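PDB 1WOL: HEPN domain-containing protein from Sulfolobus tokodaii, which is of unknown function but, as an archaeal HEPN homologue, folds into a bundle of alpha helices. Local coordinates for residues A[99-102]-A[103-107]. Residues are numbered along the deposited sequence; the frame is centred on the assembly and turned at random.
Sequences TERD and ADECI
A water donates to Asp102 OD2 at 2.7 Å and to Glu105 OE1 at 2.8 Å, so one molecule joins two carboxylates whose like charges probably disfavour direct approach. The other oxygen of the same glutamate is met by an arginine one helical turn back: Arg101 NH1 donates to Glu105 OE2 at 2.9 Å, the hydrogen bond of a salt bridge. The oxygen lies at the guanidinium edge, in its plane, whereas the donor reaches it from above the carboxylate plane, and the two planes are turned 60° apart. The Arg101 side chain leaves the backbone with CG anti to N (chi1 170°) and bends at chi3 (75°), which brings NH1 round to the carboxylate. Arg101 CG also rests 3.4 Å from Glu105 OE2. With Glu105 cut back to an alanine, Arg101 NH1 is likely to lose its anionic mate and the water one of its two acceptors. Asp102 OD1 also accepts from Thr99 N (2.9 Å), while Thr99 OG1 receives a weak bond from Asp102 N (3.3 Å). This reciprocal pair is a capping box, with Thr99 as N-cap; Glu105 N to Arg101 O (2.9 Å) is an i to i+4 backbone bond of the first turns. Helix 100-120 starts here: Cys106 is disulfide-bonded to Cys31 of helix 27-48, Asp104 OD1 forms a salt bridge with Lys22 of helix 4-23, and Glu105 touches both a bound tertiary-butyl alcohol and Phe75 of helix 67-77.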
ATOM      1  N   THR A  99       5.970   0.819  15.533  1.00 14.79           N
ATOM      2  CA  THR A  99       7.283   1.415  15.744  1.00 15.85           C
ATOM      3  C   THR A  99       7.791   2.078  14.513  1.00 13.31           C
ATOM      4  O   THR A  99       7.180   1.918  13.419  1.00 13.79           O
ATOM      5  CB  THR A  99       8.373   0.319  16.014  1.00 17.04           C
ATOM      6  OG1 THR A  99       8.424  -0.584  14.904  1.00 17.65           O
ATOM      7  CG2 THR A  99       7.868  -0.456  17.271  1.00 16.21           C
ATOM      8  N   GLU A 100       8.851   2.807  14.708  1.00 13.80           N
ATOM      9  CA  GLU A 100       9.390   3.564  13.557  1.00 14.52           C
ATOM     10  C   GLU A 100       9.874   2.538  12.442  1.00 15.34           C
ATOM     11  O   GLU A 100       9.733   2.754  11.244  1.00 15.88           O
ATOM     12  CB  GLU A 100      10.560   4.445  14.039  1.00 18.45           C
ATOM     13  CG  GLU A 100      11.057   5.397  12.930  1.00 19.45           C
ATOM     14  CD  GLU A 100      11.915   6.531  13.555  1.00 24.79           C
ATOM     15  OE1 GLU A 100      12.148   7.525  12.864  1.00 28.27           O
ATOM     16  OE2 GLU A 100      12.316   6.416  14.761  1.00 29.32           O
ATOM     17  N   ARG A 101      10.442   1.373  12.835  1.00 15.18           N
ATOM     18  CA  ARG A 101      10.799   0.382  11.823  1.00 14.04           C
ATOM     19  C   ARG A 101       9.610  -0.061  10.993  1.00 13.59           C
ATOM     20  O   ARG A 101       9.738  -0.222   9.803  1.00 15.23           O
ATOM     21  CB  ARG A 101      11.459  -0.829  12.499  1.00 13.70           C
ATOM     22  CG  ARG A 101      11.635  -2.007  11.521  1.00 15.07           C
ATOM     23  CD  ARG A 101      12.461  -3.173  12.156  1.00 15.77           C
ATOM     24  NE  ARG A 101      11.654  -3.930  13.116  1.00 16.36           N
ATOM     25  CZ  ARG A 101      10.763  -4.817  12.816  1.00 16.00           C
ATOM     26  NH1 ARG A 101      10.450  -5.164  11.568  1.00 20.14           N
ATOM     27  NH2 ARG A 101      10.088  -5.401  13.800  1.00 17.06           N
ATOM     28  N   ASP A 102       8.390  -0.196  11.578  1.00 12.41           N
ATOM     29  CA  ASP A 102       7.254  -0.623  10.825  1.00 14.38           C
ATOM     30  C   ASP A 102       6.982   0.487   9.816  1.00 13.15           C
ATOM     31  O   ASP A 102       6.693   0.175   8.696  1.00 13.47           O
ATOM     32  CB  ASP A 102       6.004  -0.665  11.739  1.00 14.98           C
ATOM     33  CG  ASP A 102       6.115  -1.699  12.864  1.00 16.80           C
ATOM     34  OD1 ASP A 102       5.354  -1.470  13.888  1.00 17.20           O
ATOM     35  OD2 ASP A 102       6.824  -2.725  12.706  1.00 17.26           O
ATOM     36  N   ALA A 103       7.024   1.742  10.247  1.00 13.14           N
ATOM     37  CA  ALA A 103       6.780   2.807   9.256  1.00 12.23           C
ATOM     38  C   ALA A 103       7.748   2.758   8.102  1.00 13.54           C
ATOM     39  O   ALA A 103       7.330   2.906   6.952  1.00 13.05           O
ATOM     40  CB  ALA A 103       6.822   4.121   9.998  1.00 15.18           C
ATOM     41  N   ASP A 104       9.027   2.573   8.442  1.00 13.20           N
ATOM     42  CA  ASP A 104       9.987   2.453   7.338  1.00 13.38           C
ATOM     43  C   ASP A 104       9.694   1.298   6.460  1.00 14.10           C
ATOM     44  O   ASP A 104       9.756   1.432   5.219  1.00 14.11           O
ATOM     45  CB  ASP A 104      11.475   2.276   7.874  1.00 13.43           C
ATOM     46  CG  ASP A 104      11.980   3.472   8.541  1.00 17.02           C
ATOM     47  OD1 ASP A 104      11.332   4.541   8.593  1.00 16.32           O
ATOM     48  OD2 ASP A 104      13.140   3.346   9.076  1.00 20.01           O
ATOM     49  N   GLU A 105       9.399   0.104   6.974  1.00 12.95           N
ATOM     50  CA  GLU A 105       9.150  -1.058   6.081  1.00 13.31           C
ATOM     51  C   GLU A 105       7.892  -0.849   5.255  1.00 14.15           C
ATOM     52  O   GLU A 105       7.844  -1.221   4.069  1.00 14.54           O
ATOM     53  CB  GLU A 105       8.973  -2.315   6.964  1.00 13.60           C
ATOM     54  CG  GLU A 105      10.329  -2.641   7.597  1.00 16.72           C
ATOM     55  CD  GLU A 105      10.278  -3.940   8.469  1.00 18.10           C
ATOM     56  OE1 GLU A 105       9.204  -4.531   8.621  1.00 19.62           O
ATOM     57  OE2 GLU A 105      11.418  -4.239   8.942  1.00 16.56           O
ATOM     58  N   CYS A 106       6.884  -0.291   5.846  1.00 13.52           N
ATOM     59  CA  CYS A 106       5.641  -0.039   5.081  1.00 13.81           C
ATOM     60  C   CYS A 106       5.913   1.072   4.030  1.00 11.47           C
ATOM     61  O   CYS A 106       5.496   0.835   2.854  1.00 13.18           O
ATOM     62  CB  CYS A 106       4.562   0.557   5.988  1.00 12.77           C
ATOM     63  SG  CYS A 106       3.861  -0.801   7.096  1.00 19.26           S
ATOM     64  N   ILE A 107       6.537   2.204   4.342  1.00 11.09           N
ATOM     65  CA  ILE A 107       6.758   3.264   3.360  1.00 10.79           C
ATOM     66  C   ILE A 107       7.611   2.662   2.220  1.00 11.54           C
ATOM     67  O   ILE A 107       7.320   2.931   1.050  1.00 11.74           O
ATOM     68  CB  ILE A 107       7.423   4.429   4.038  1.00 11.05           C
ATOM     69  CG1 ILE A 107       6.309   5.185   4.861  1.00 11.98           C
ATOM     70  CG2 ILE A 107       7.970   5.419   2.951  1.00 11.92           C
ATOM     71  CD1 ILE A 107       6.936   6.226   5.869  1.00 13.07           C
TER
HETATM   72  O   HOH W   1       7.050  -4.147  10.392  1.00 20.39           O